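PDB 5KZL: heme oxygenase from Leptospira interrogans, which catalyses the oxygen-dependent breakdown of heme, which as in other heme oxygenases yields biliverdin, iron and carbon monoxide. Local coordinates for residues Glu61-Lys66 and Glu78-Asn83; Ser129-Leu134 and Ala196-Val201. The protein carries 1 engineered substitution. One frame throughout, in Å; residues are numbered along the deposited sequence.

Contact 1 of 2, residues Glu61-Lys66 and Glu78-Asn83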
loop_
_atom_site.group_PDB
_atom_site.type_symbol
_atom_site.label_atom_id
_atom_site.label_comp_id
_atom_site.label_asym_id
_atom_site.label_seq_id
_atom_site.Cartn_x
_atom_site.Cartn_y
_atom_site.Cartn_z
ATOM N N GLU A 61 10.933 3.880 6.851
ATOM C CA GLU A 61 11.991 3.812 5.849
ATOM C C GLU A 61 11.938 4.948 4.820
ATOM O O GLU A 61 12.992 5.467 4.444
ATOM C CB GLU A 61 12.010 2.412 5.197
ATOM C CG GLU A 61 12.256 1.262 6.185
ATOM C CD GLU A 61 13.318 1.483 7.250
ATOM O OE1 GLU A 61 14.387 2.057 6.942
ATOM O OE2 GLU A 61 13.069 1.095 8.410
ATOM N N LEU A 62 10.740 5.378 4.391
ATOM C CA LEU A 62 10.616 6.515 3.469
ATOM C C LEU A 62 11.053 7.822 4.155
ATOM O O LEU A 62 11.680 8.675 3.520
ATOM C CB LEU A 62 9.186 6.633 2.913
ATOM C CG LEU A 62 8.799 5.578 1.858
ATOM C CD1 LEU A 62 7.308 5.635 1.586
ATOM C CD2 LEU A 62 9.602 5.775 0.522
ATOM N N GLU A 63 10.757 7.957 5.468
ATOM C CA GLU A 63 11.168 9.132 6.237
ATOM C C GLU A 63 12.676 9.121 6.410
ATOM O O GLU A 63 13.319 10.159 6.231
ATOM C CB GLU A 63 10.454 9.158 7.601
ATOM C CG GLU A 63 9.029 9.675 7.517
ATOM C CD GLU A 63 8.954 11.150 7.198
ATOM O OE1 GLU A 63 9.494 11.941 8.005
ATOM O OE2 GLU A 63 8.399 11.512 6.133
ATOM N N ARG A 64 13.248 7.940 6.716
ATOM C CA ARG A 64 14.693 7.767 6.893
ATOM C C ARG A 64 15.442 8.155 5.620
ATOM O O ARG A 64 16.479 8.825 5.700
ATOM C CB ARG A 64 15.020 6.301 7.223
ATOM C CG ARG A 64 16.430 6.101 7.805
ATOM C CD ARG A 64 16.794 4.660 8.146
ATOM N NE ARG A 64 15.680 3.884 8.704
ATOM C CZ ARG A 64 15.293 3.905 9.978
ATOM N NH1 ARG A 64 15.927 4.669 10.863
ATOM N NH2 ARG A 64 14.261 3.173 10.374
ATOM N N ASN A 65 14.902 7.763 4.448
ATOM C CA ASN A 65 15.517 8.032 3.160
ATOM C C ASN A 65 14.917 9.206 2.405
ATOM O O ASN A 65 15.109 9.286 1.190
ATOM C CB ASN A 65 15.480 6.767 2.296
ATOM C CG ASN A 65 16.312 5.653 2.861
ATOM O OD1 ASN A 65 17.552 5.725 2.912
ATOM N ND2 ASN A 65 15.643 4.679 3.427
ATOM N N LYS A 66 14.235 10.138 3.096
ATOM C CA LYS A 66 13.540 11.243 2.413
ATOM C C LYS A 66 14.454 12.148 1.565
ATOM O O LYS A 66 13.971 12.705 0.572
ATOM C CB LYS A 66 12.689 12.082 3.392
ATOM C CG LYS A 66 13.483 12.930 4.381
ATOM C CD LYS A 66 12.575 13.916 5.133
ATOM C CE LYS A 66 11.759 13.232 6.198
ATOM N NZ LYS A 66 11.006 14.192 7.060
ATOM N N GLU A 78 1.538 13.128 2.278
ATOM C CA GLU A 78 0.079 13.175 2.048
ATOM C C GLU A 78 -0.502 11.763 1.923
ATOM O O GLU A 78 -1.696 11.561 2.162
ATOM C CB GLU A 78 -0.255 13.914 0.732
ATOM C CG GLU A 78 0.117 15.379 0.732
ATOM C CD GLU A 78 1.438 15.709 0.062
ATOM O OE1 GLU A 78 2.400 14.913 0.151
ATOM O OE2 GLU A 78 1.549 16.852 -0.421
ATOM N N LEU A 79 0.330 10.813 1.451
ATOM C CA LEU A 79 -0.075 9.429 1.188
ATOM C C LEU A 79 -0.009 8.509 2.391
ATOM O O LEU A 79 -0.618 7.444 2.337
ATOM C CB LEU A 79 0.772 8.842 0.044
ATOM C CG LEU A 79 0.681 9.549 -1.315
ATOM C CD1 LEU A 79 1.753 9.027 -2.254
ATOM C CD2 LEU A 79 -0.710 9.346 -1.949
ATOM N N TYR A 80 0.747 8.880 3.450
ATOM C CA TYR A 80 0.958 8.018 4.632
ATOM C C TYR A 80 -0.347 7.472 5.192
ATOM O O TYR A 80 -1.353 8.201 5.277
ATOM C CB TYR A 80 1.812 8.692 5.708
ATOM C CG TYR A 80 3.252 8.989 5.333
ATOM C CD1 TYR A 80 3.791 8.554 4.118
ATOM C CD2 TYR A 80 4.084 9.690 6.202
ATOM C CE1 TYR A 80 5.118 8.830 3.777
ATOM C CE2 TYR A 80 5.410 9.970 5.873
ATOM C CZ TYR A 80 5.913 9.563 4.648
ATOM O OH TYR A 80 7.223 9.821 4.361
ATOM N N ARG A 81 -0.325 6.165 5.524
ATOM C CA ARG A 81 -1.493 5.382 5.941
ATOM C C ARG A 81 -1.469 4.873 7.365
ATOM O O ARG A 81 -2.528 4.464 7.851
ATOM C CB ARG A 81 -1.699 4.179 4.972
ATOM C CG ARG A 81 -1.850 4.506 3.464
ATOM C CD ARG A 81 -3.154 5.206 3.114
ATOM N NE ARG A 81 -3.129 6.639 3.439
ATOM C CZ ARG A 81 -4.212 7.371 3.692
ATOM N NH1 ARG A 81 -4.097 8.665 3.973
ATOM N NH2 ARG A 81 -5.417 6.825 3.634
ATOM N N LYS A 82 -0.286 4.853 8.035
ATOM C CA LYS A 82 -0.156 4.292 9.391
ATOM C C LYS A 82 -1.227 4.815 10.367
ATOM O O LYS A 82 -1.881 4.007 11.036
ATOM C CB LYS A 82 1.265 4.522 9.952
ATOM C CG LYS A 82 1.512 4.079 11.390
ATOM C CD LYS A 82 2.812 4.673 11.890
ATOM C CE LYS A 82 2.710 5.095 13.329
ATOM N NZ LYS A 82 3.941 5.792 13.779
ATOM N N ASN A 83 -1.431 6.145 10.407
ATOM C CA ASN A 83 -2.419 6.741 11.321
ATOM C C ASN A 83 -3.864 6.443 10.931
ATOM O O ASN A 83 -4.696 6.228 11.810
ATOM C CB ASN A 83 -2.180 8.234 11.495
ATOM C CG ASN A 83 -0.903 8.544 12.251
ATOM O OD1 ASN A 83 -0.454 7.806 13.134
ATOM N ND2 ASN A 83 -0.311 9.675 11.950
#

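Contact 2 of 2, residues Ser129-Leu134 and Ala196-Val201. With HEM (protoporphyrin IX containing Fe), chain B.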
loop_
_atom_site.group_PDB
_atom_site.type_symbol
_atom_site.label_atom_id
_atom_site.label_comp_id
_atom_site.label_asym_id
_atom_site.label_seq_id
_atom_site.Cartn_x
_atom_site.Cartn_y
_atom_site.Cartn_z
ATOM N N SER A 129 6.353 2.463 -2.755
ATOM C CA SER A 129 5.501 3.643 -2.883
ATOM C C SER A 129 4.489 3.425 -4.053
ATOM O O SER A 129 3.289 3.539 -3.839
ATOM C CB SER A 129 6.355 4.874 -3.153
ATOM O OG SER A 129 5.500 5.935 -3.531
ATOM N N TYR A 130 4.967 3.053 -5.253
ATOM C CA TYR A 130 4.096 2.795 -6.409
ATOM C C TYR A 130 3.014 1.738 -6.131
ATOM O O TYR A 130 1.822 2.017 -6.290
ATOM C CB TYR A 130 4.926 2.401 -7.670
ATOM C CG TYR A 130 4.071 1.865 -8.809
ATOM C CD1 TYR A 130 3.375 2.728 -9.653
ATOM C CD2 TYR A 130 3.949 0.495 -9.034
ATOM C CE1 TYR A 130 2.562 2.237 -10.684
ATOM C CE2 TYR A 130 3.109 -0.005 -10.035
ATOM C CZ TYR A 130 2.456 0.870 -10.888
ATOM O OH TYR A 130 1.633 0.374 -11.879
ATOM N N VAL A 131 3.430 0.517 -5.778
ATOM C CA VAL A 131 2.522 -0.616 -5.609
ATOM C C VAL A 131 1.480 -0.328 -4.559
ATOM O O VAL A 131 0.302 -0.474 -4.845
ATOM C CB VAL A 131 3.244 -1.971 -5.379
ATOM C CG1 VAL A 131 2.232 -3.088 -5.174
ATOM C CG2 VAL A 131 4.155 -2.305 -6.556
ATOM N N ARG A 132 1.900 0.097 -3.367
ATOM C CA ARG A 132 0.943 0.429 -2.317
ATOM C C ARG A 132 0.258 1.818 -2.507
ATOM O O ARG A 132 -0.955 1.845 -2.669
ATOM C CB ARG A 132 1.558 0.279 -0.899
ATOM C CG ARG A 132 1.732 -1.196 -0.420
ATOM C CD ARG A 132 0.545 -2.175 -0.634
ATOM N NE ARG A 132 -0.768 -1.607 -0.289
ATOM C CZ ARG A 132 -1.953 -2.182 -0.490
ATOM N NH1 ARG A 132 -2.032 -3.411 -1.000
ATOM N NH2 ARG A 132 -3.071 -1.529 -0.195
ATOM N N TYR A 133 0.989 2.950 -2.455
ATOM C CA TYR A 133 0.309 4.266 -2.496
ATOM C C TYR A 133 -0.409 4.598 -3.769
ATOM O O TYR A 133 -1.518 5.128 -3.689
ATOM C CB TYR A 133 1.255 5.410 -2.175
ATOM C CG TYR A 133 1.899 5.350 -0.812
ATOM C CD1 TYR A 133 1.147 5.056 0.330
ATOM C CD2 TYR A 133 3.237 5.682 -0.644
ATOM C CE1 TYR A 133 1.735 5.041 1.595
ATOM C CE2 TYR A 133 3.831 5.686 0.615
ATOM C CZ TYR A 133 3.076 5.366 1.730
ATOM O OH TYR A 133 3.686 5.347 2.953
ATOM N N LEU A 134 0.194 4.320 -4.956
ATOM C CA LEU A 134 -0.565 4.683 -6.158
ATOM C C LEU A 134 -1.829 3.811 -6.281
ATOM O O LEU A 134 -2.869 4.323 -6.684
ATOM C CB LEU A 134 0.299 4.708 -7.452
ATOM C CG LEU A 134 -0.401 5.280 -8.699
ATOM C CD1 LEU A 134 -0.998 6.685 -8.458
ATOM C CD2 LEU A 134 0.518 5.258 -9.896
ATOM N N ALA A 196 11.301 -4.925 -11.214
ATOM C CA ALA A 196 11.542 -6.213 -10.538
ATOM C C ALA A 196 11.103 -6.127 -9.060
ATOM O O ALA A 196 10.392 -7.019 -8.572
ATOM C CB ALA A 196 13.016 -6.575 -10.640
ATOM N N GLU A 197 11.406 -4.993 -8.392
ATOM C CA GLU A 197 10.967 -4.798 -7.005
ATOM C C GLU A 197 9.435 -4.711 -6.893
ATOM O O GLU A 197 8.858 -5.365 -6.019
ATOM C CB GLU A 197 11.660 -3.607 -6.331
ATOM C CG GLU A 197 11.440 -3.545 -4.808
ATOM C CD GLU A 197 11.971 -4.710 -3.983
ATOM O OE1 GLU A 197 12.756 -5.515 -4.533
ATOM O OE2 GLU A 197 11.608 -4.820 -2.789
ATOM N N SER A 198 8.791 -3.985 -7.816
ATOM C CA SER A 198 7.328 -3.834 -7.849
ATOM C C SER A 198 6.647 -5.208 -7.939
ATOM O O SER A 198 5.694 -5.472 -7.208
ATOM C CB SER A 198 6.906 -2.932 -9.005
ATOM O OG SER A 198 7.482 -1.645 -8.864
ATOM N N LYS A 199 7.173 -6.101 -8.798
ATOM C CA LYS A 199 6.638 -7.466 -8.909
ATOM C C LYS A 199 6.726 -8.232 -7.583
ATOM O O LYS A 199 5.766 -8.929 -7.203
ATOM C CB LYS A 199 7.353 -8.228 -10.018
ATOM C CG LYS A 199 7.031 -7.671 -11.398
ATOM C CD LYS A 199 7.881 -8.360 -12.446
ATOM C CE LYS A 199 7.563 -7.853 -13.819
ATOM N NZ LYS A 199 6.447 -8.627 -14.420
ATOM N N GLN A 200 7.855 -8.063 -6.863
ATOM C CA GLN A 200 8.100 -8.676 -5.555
ATOM C C GLN A 200 7.085 -8.144 -4.543
ATOM O O GLN A 200 6.535 -8.922 -3.755
ATOM C CB GLN A 200 9.522 -8.325 -5.069
ATOM C CG GLN A 200 10.530 -9.453 -5.134
ATOM C CD GLN A 200 10.089 -10.670 -4.377
ATOM O OE1 GLN A 200 10.083 -10.739 -3.135
ATOM N NE2 GLN A 200 9.662 -11.630 -5.132
ATOM N N VAL A 201 6.817 -6.834 -4.586
ATOM C CA VAL A 201 5.841 -6.196 -3.676
ATOM C C VAL A 201 4.458 -6.799 -3.927
ATOM O O VAL A 201 3.792 -7.147 -2.953
ATOM C CB VAL A 201 5.814 -4.640 -3.746
ATOM C CG1 VAL A 201 4.840 -4.060 -2.721
ATOM C CG2 VAL A 201 7.201 -4.055 -3.526
HETATM C CHA HEM B . -4.840 0.717 -9.993
HETATM C CHB HEM B . -2.246 -1.731 -6.867
HETATM C CHC HEM B . -6.121 -4.340 -5.851
HETATM C CHD HEM B . -8.770 -1.329 -8.251
HETATM C C1A HEM B . -3.818 0.277 -9.224
HETATM C C2A HEM B . -2.470 0.748 -9.352
HETATM C C3A HEM B . -1.747 0.037 -8.492
HETATM C C4A HEM B . -2.607 -0.833 -7.823
HETATM C CMA HEM B . -0.299 0.164 -8.221
HETATM C CAA HEM B . -1.955 1.832 -10.266
HETATM C CBA HEM B . -1.744 1.348 -11.719
HETATM C CGA HEM B . -1.093 2.402 -12.513
HETATM O O1A HEM B . -0.019 2.220 -12.998
HETATM O O2A HEM B . -1.679 3.464 -12.648
HETATM C C1B HEM B . -3.073 -2.694 -6.314
HETATM C C2B HEM B . -2.609 -3.740 -5.415
HETATM C C3B HEM B . -3.716 -4.461 -5.147
HETATM C C4B HEM B . -4.831 -3.855 -5.890
HETATM C CMB HEM B . -1.241 -3.955 -4.864
HETATM C CAB HEM B . -3.886 -5.603 -4.341
HETATM C CBB HEM B . -2.837 -6.163 -4.012
HETATM C C1C HEM B . -7.233 -3.700 -6.269
HETATM C C2C HEM B . -8.569 -3.967 -5.861
HETATM C C3C HEM B . -9.315 -3.086 -6.551
HETATM C C4C HEM B . -8.433 -2.269 -7.345
HETATM C CMC HEM B . -9.031 -5.019 -4.853
HETATM C CAC HEM B . -10.754 -3.004 -6.468
HETATM C CBC HEM B . -11.362 -1.944 -6.815
HETATM C C1D HEM B . -7.895 -0.584 -9.013
HETATM C C2D HEM B . -8.345 0.389 -10.041
HETATM C C3D HEM B . -7.260 0.969 -10.489
HETATM C C4D HEM B . -6.140 0.348 -9.767
HETATM C CMD HEM B . -9.751 0.696 -10.421
HETATM C CAD HEM B . -7.208 2.009 -11.575
HETATM C CBD HEM B . -7.642 3.359 -11.140
HETATM C CGD HEM B . -7.561 4.381 -12.227
HETATM O O1D HEM B . -6.929 4.195 -13.196
HETATM O O2D HEM B . -8.148 5.407 -12.059
HETATM N NA HEM B . -3.813 -0.696 -8.307
HETATM N NB HEM B . -4.327 -2.894 -6.533
HETATM N NC HEM B . -7.224 -2.715 -7.139
HETATM N ND HEM B . -6.584 -0.546 -8.902
HETATM FE FE HEM B . -5.506 -1.695 -7.765
HETATM O O HOH W 1 -5.911 -0.291 -6.017
#

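Contact 1 of 2, residues Glu61-Lys66 and Glu78-Asn83
The phenol of Y80 donates to the carboxylate of E63, with OH 2.7 Å from OE2, the one hydrogen bond that crosses between 61-66 and 78-83. OE2 accepts on its anti lone pair, turned away from its partner oxygen, and lies at the edge of the tyrosine ring near the ring plane. Carboxylate and ring stand nearly perpendicular, their planes 84° apart. The bend at chi2 (-69°) carries the E63 carboxylate toward Y80, although the bond from CA to CB does not aim there.

The other oxygen is engaged too: K66 NZ, which also hydrogen-bonds to Y75, forms a salt bridge with E63 OE1 at 2.9 Å, on the syn side and 33° out of the carboxylate plane. With a different donor on each oxygen the carboxylate's rotation is restrained, and lysine and phenol together would be expected to favour its ionised form. Apolar packing adds little, since L62 CD1 approaches Y80 CE1 only to 4.5 Å, obliquely. The two segments bury 136 Å² in all, and their nearest CA atoms, those of L62 and Y80, are 9.8 Å apart; the gap is spanned by the Y80 ring, with E63 reaching to its hydroxyl.

N65 holds E61 O twice, by N at 3.0 Å and by ND2 at 2.9 Å, from opposite faces of the carbonyl plane.

The contact thus joins the C-terminal part of helix 41-64 to the linker before helix 82-93. The backbone N atoms of R81, just before that helix, and K82, its first residue, hydrogen-bond to the E59 carboxylate, while Y133 of helix 125-151 packs against L62, L79 and Y80.

Contact 2 of 2, residues Ser129-Leu134 and Ala196-Val201
The heme pocket is backed here by two helices, 125-151 and 188-210, and V131 of the first packs on S198 and V201 of the second. The local axes approach to 9.3 Å at 49°, and the nearest CA atoms, of V131 and S198, are 6.2 Å apart, a spacing matched by the small side chains between them.

V131 divides its two methyls. CG1, anti to the backbone N (chi1 178°), lies 3.7 Å from V201 CG1 and 3.6 Å from the heme methyl CMB, so one branch touches both the second helix and the cofactor. CG2 turns to S198 and meets its CB at 3.7 Å. The valines run past one another in opposite directions, and no hydrogen bond crosses the interface; S198 OG finds its polar partner in I194, one turn earlier.

Y130 reaches the porphyrin margin. Its OH donates to propionate oxygen O1A at 2.7 Å, with that oxygen at the ring edge and in its plane, while heme CMA sits 3.8 Å above one face, displaced toward the rim. R15 and K174 also hydrogen-bond to the heme. Backbone takes part as well, V131 O lying 3.5 Å from the meso carbon CHB. R132, whose NH1 approaches CMB, is held by D136, N205 and Y55.

The segment 129-134 includes a wider pi-type turn with weak backbone bonds. A helix distorted beside the porphyrin, on the side where water rather than protein binds the iron, is consistent with the distal helix of the all-helical heme oxygenase fold.

Read from the N terminus, helix 41-64 leads into contact 1, which closes a short excursion of 11 residues without helix or strand before helix 82-93 starts. The chain then passes through helix 105-120 and enters helix 125-151, where contact 2 opens. That second loop is far longer, 61 residues with helix 170-183 among them, and it closes on helix 188-210. The two loops are in series, neither crossing nor enclosing the other. Their centres lie 15 Å apart, yet Y133, on segment 129-134 but making no contact with 196-201, packs against both sides of contact 1: its CE2 is 3.6 Å from L62 CD1, and its OH 3.4 Å from Y80 CD1. The heme-lining helix is thereby connected to the linker at 78-83.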